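Nab2p (Saccharomyces cerevisiae YJM1574, PDB 5L2L) binds the poly(A) tails of mRNAs and pre-mRNAs, protecting them from degradation by the exosome, and helps control tail length and nuclear export. Local coordinates at residues L6-K10 against H46-E50. Sequence-based numbering, arbitrary orientation.
With ZN (zinc ion), chain T; ZN (zinc ion), chain S; nucleotides of chain C; nucleotides of chain G.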
loop_
_atom_site.group_PDB
_atom_site.type_symbol
_atom_site.label_atom_id
_atom_site.label_comp_id
_atom_site.label_asym_id
_atom_site.label_seq_id
_atom_site.Cartn_x
_atom_site.Cartn_y
_atom_site.Cartn_z
ATOM N N LEU F 6 -6.089 22.702 2.116
ATOM C CA LEU F 6 -4.788 23.070 1.560
ATOM C C LEU F 6 -3.614 22.420 2.304
ATOM O O LEU F 6 -2.502 22.392 1.773
ATOM C CB LEU F 6 -4.625 24.593 1.575
ATOM C CG LEU F 6 -5.461 25.393 0.578
ATOM C CD1 LEU F 6 -5.380 26.873 0.868
ATOM C CD2 LEU F 6 -5.039 25.131 -0.860
ATOM N N GLU F 7 -3.825 21.900 3.506
ATOM C CA GLU F 7 -2.735 21.255 4.226
ATOM C C GLU F 7 -2.179 20.077 3.430
ATOM O O GLU F 7 -2.920 19.348 2.762
ATOM C CB GLU F 7 -3.211 20.777 5.591
ATOM C CG GLU F 7 -3.448 21.901 6.563
ATOM C CD GLU F 7 -3.217 21.471 7.997
ATOM O OE1 GLU F 7 -3.981 20.608 8.487
ATOM O OE2 GLU F 7 -2.255 21.977 8.622
ATOM N N GLN F 8 -0.862 19.899 3.511
ATOM C CA GLN F 8 -0.163 18.884 2.728
ATOM C C GLN F 8 -0.310 17.479 3.320
ATOM O O GLN F 8 -0.029 17.266 4.502
ATOM C CB GLN F 8 1.327 19.234 2.657
ATOM C CG GLN F 8 2.051 18.537 1.533
ATOM C CD GLN F 8 1.652 19.110 0.184
ATOM O OE1 GLN F 8 1.255 20.274 0.087
ATOM N NE2 GLN F 8 1.720 18.301 -0.844
ATOM N N CYS F 9 -0.709 16.508 2.482
ATOM C CA CYS F 9 -0.698 15.100 2.893
ATOM C C CYS F 9 0.730 14.616 3.102
ATOM O O CYS F 9 1.559 14.727 2.200
ATOM C CB CYS F 9 -1.361 14.216 1.839
ATOM S SG CYS F 9 -1.427 12.462 2.365
ATOM N N LYS F 10 1.012 14.035 4.281
ATOM C CA LYS F 10 2.379 13.608 4.574
ATOM C C LYS F 10 2.805 12.351 3.820
ATOM O O LYS F 10 4.008 12.055 3.801
ATOM C CB LYS F 10 2.574 13.394 6.084
ATOM C CG LYS F 10 1.779 12.235 6.689
ATOM C CD LYS F 10 1.923 12.140 8.221
ATOM C CE LYS F 10 3.283 11.613 8.587
ATOM N NZ LYS F 10 3.548 11.512 10.072
ATOM N N HIS F 46 4.694 21.471 -0.821
ATOM C CA HIS F 46 4.490 22.529 0.161
ATOM C C HIS F 46 4.863 22.016 1.548
ATOM O O HIS F 46 4.803 20.808 1.808
ATOM C CB HIS F 46 3.032 23.036 0.187
ATOM C CG HIS F 46 2.425 23.268 -1.170
ATOM N ND1 HIS F 46 1.705 22.302 -1.840
ATOM C CD2 HIS F 46 2.429 24.357 -1.975
ATOM C CE1 HIS F 46 1.300 22.781 -3.005
ATOM N NE2 HIS F 46 1.725 24.028 -3.111
ATOM N N PRO F 47 5.206 22.918 2.477
ATOM C CA PRO F 47 5.591 22.482 3.827
ATOM C C PRO F 47 4.495 21.697 4.544
ATOM O O PRO F 47 3.317 22.078 4.532
ATOM C CB PRO F 47 5.891 23.799 4.554
ATOM C CG PRO F 47 6.231 24.774 3.484
ATOM C CD PRO F 47 5.360 24.377 2.314
ATOM N N ILE F 48 4.917 20.588 5.213
ATOM C CA ILE F 48 4.058 19.796 6.094
ATOM C C ILE F 48 4.139 20.358 7.507
ATOM O O ILE F 48 5.231 20.674 7.999
ATOM C CB ILE F 48 4.479 18.314 6.084
ATOM C CG1 ILE F 48 4.352 17.691 4.685
ATOM C CG2 ILE F 48 3.662 17.519 7.099
ATOM C CD1 ILE F 48 5.150 16.388 4.562
ATOM N N ASN F 49 2.998 20.424 8.194
ATOM C CA ASN F 49 2.940 21.008 9.540
ATOM C C ASN F 49 3.235 19.955 10.619
ATOM O O ASN F 49 2.410 19.657 11.490
ATOM C CB ASN F 49 1.577 21.665 9.762
ATOM C CG ASN F 49 1.346 22.865 8.846
ATOM O OD1 ASN F 49 2.273 23.634 8.557
ATOM N ND2 ASN F 49 0.102 23.027 8.381
ATOM N N GLU F 50 4.452 19.406 10.567
ATOM C CA GLU F 50 4.919 18.384 11.507
ATOM C C GLU F 50 6.451 18.394 11.527
ATOM O O GLU F 50 7.077 18.572 10.486
ATOM C CB GLU F 50 4.403 16.979 11.115
ATOM C CG GLU F 50 4.804 15.867 12.089
ATOM C CD GLU F 50 4.296 14.476 11.703
ATOM O OE1 GLU F 50 3.336 14.363 10.917
ATOM O OE2 GLU F 50 4.854 13.478 12.216
HETATM ZN ZN ZN T . 1.485 25.166 -4.863
HETATM ZN ZN ZN S . -3.450 11.670 1.464
ATOM P P A C 3 -7.546 14.007 10.345
ATOM O OP1 A C 3 -8.369 14.252 9.128
ATOM O OP2 A C 3 -7.768 14.837 11.561
ATOM O "O5'" A C 3 -7.657 12.465 10.753
ATOM C "C5'" A C 3 -8.389 11.534 9.954
ATOM C "C4'" A C 3 -7.471 10.699 9.091
ATOM O "O4'" A C 3 -6.605 11.609 8.343
ATOM C "C3'" A C 3 -6.543 9.752 9.867
ATOM O "O3'" A C 3 -6.343 8.504 9.158
ATOM C "C2'" A C 3 -5.241 10.561 9.954
ATOM O "O2'" A C 3 -4.074 9.785 10.123
ATOM C "C1'" A C 3 -5.246 11.309 8.614
ATOM N N9 A C 3 -4.442 12.549 8.575
ATOM C C8 A C 3 -4.383 13.613 9.454
ATOM N N7 A C 3 -3.525 14.563 9.106
ATOM C C5 A C 3 -2.965 14.107 7.906
ATOM C C6 A C 3 -1.987 14.628 7.009
ATOM N N6 A C 3 -1.342 15.790 7.141
ATOM N N1 A C 3 -1.677 13.895 5.914
ATOM C C2 A C 3 -2.307 12.729 5.732
ATOM N N3 A C 3 -3.225 12.137 6.489
ATOM C C4 A C 3 -3.523 12.871 7.581
ATOM P P A G 5 4.589 6.415 9.210
ATOM O OP1 A G 5 5.237 6.201 10.519
ATOM O OP2 A G 5 3.767 7.625 9.015
ATOM O "O5'" A G 5 5.788 6.400 8.163
ATOM C "C5'" A G 5 5.549 6.399 6.751
ATOM C "C4'" A G 5 6.663 7.095 6.002
ATOM O "O4'" A G 5 6.607 8.535 6.255
ATOM C "C3'" A G 5 8.072 6.662 6.381
ATOM O "O3'" A G 5 8.908 6.772 5.234
ATOM C "C2'" A G 5 8.459 7.700 7.434
ATOM O "O2'" A G 5 9.849 7.874 7.644
ATOM C "C1'" A G 5 7.806 8.965 6.879
ATOM N N9 A G 5 7.474 9.940 7.931
ATOM C C8 A G 5 6.351 9.975 8.708
ATOM N N7 A G 5 6.326 10.936 9.604
ATOM C C5 A G 5 7.546 11.584 9.418
ATOM C C6 A G 5 8.144 12.694 10.041
ATOM N N6 A G 5 7.562 13.369 11.036
ATOM N N1 A G 5 9.378 13.075 9.627
ATOM C C2 A G 5 9.943 12.398 8.618
ATOM N N3 A G 5 9.465 11.350 7.938
ATOM C C4 A G 5 8.260 10.978 8.390
HETATM O O HOH W 1 0.655 21.652 5.376
HETATM O O HOH W 2 0.401 19.242 6.685
#
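The ring of His46 donates from ND1 to Gln8 OE1 (2.8 Å), showing how a second-shell amide can hold a metal-bound imidazole. The amide is turned 40° against the ring; CG of Gln8 lies anti to the backbone N (chi1 -161°), and a bend at chi2 (72°) carries the amide to the ring edge. His46 NE2 binds zinc at 2.1 Å, and with both nitrogens engaged the ring's rotation is probably restricted.

On the solvent-exposed side Asn49 ND2 donates to Glu7 OE2 (2.6 Å), meeting the carboxylate on its anti side. Two waters bridge the backbones: one joins Gln8 N to Pro47 O, the other Gln8 O to Asn49 N.

Each segment supplies one ligand of a CCCH zinc finger: Cys9 binds the zinc of the fifth with Cys15, Cys20 and His24, and His46 that of the sixth with Cys31, Cys37 and Cys42; the contact thus ties two consecutive fingers together. Apolar packing is modest: the Ile48 side chain crosses that of Gln8, CG1 lying 4.0 Å from Gln8 CB, its CD1 touches Lys10 CA (3.9 Å), and Leu64 of the seventh finger also touches Ile48.

At the far end Lys10 NZ forms a salt bridge with Glu50 OE1 (3.0 Å), on the syn side, and a weak bond to OE2. The same pair hydrogen-bonds adenine A5 of chain G: NZ donates to N7 (2.9 Å), while Glu50 OE2 accepts from N6. The hydrogen bonds to adenine A3 of chain C come from the backbone, Lys10 N donating to N1 (3.1 Å) and Gln8 O accepting from N6.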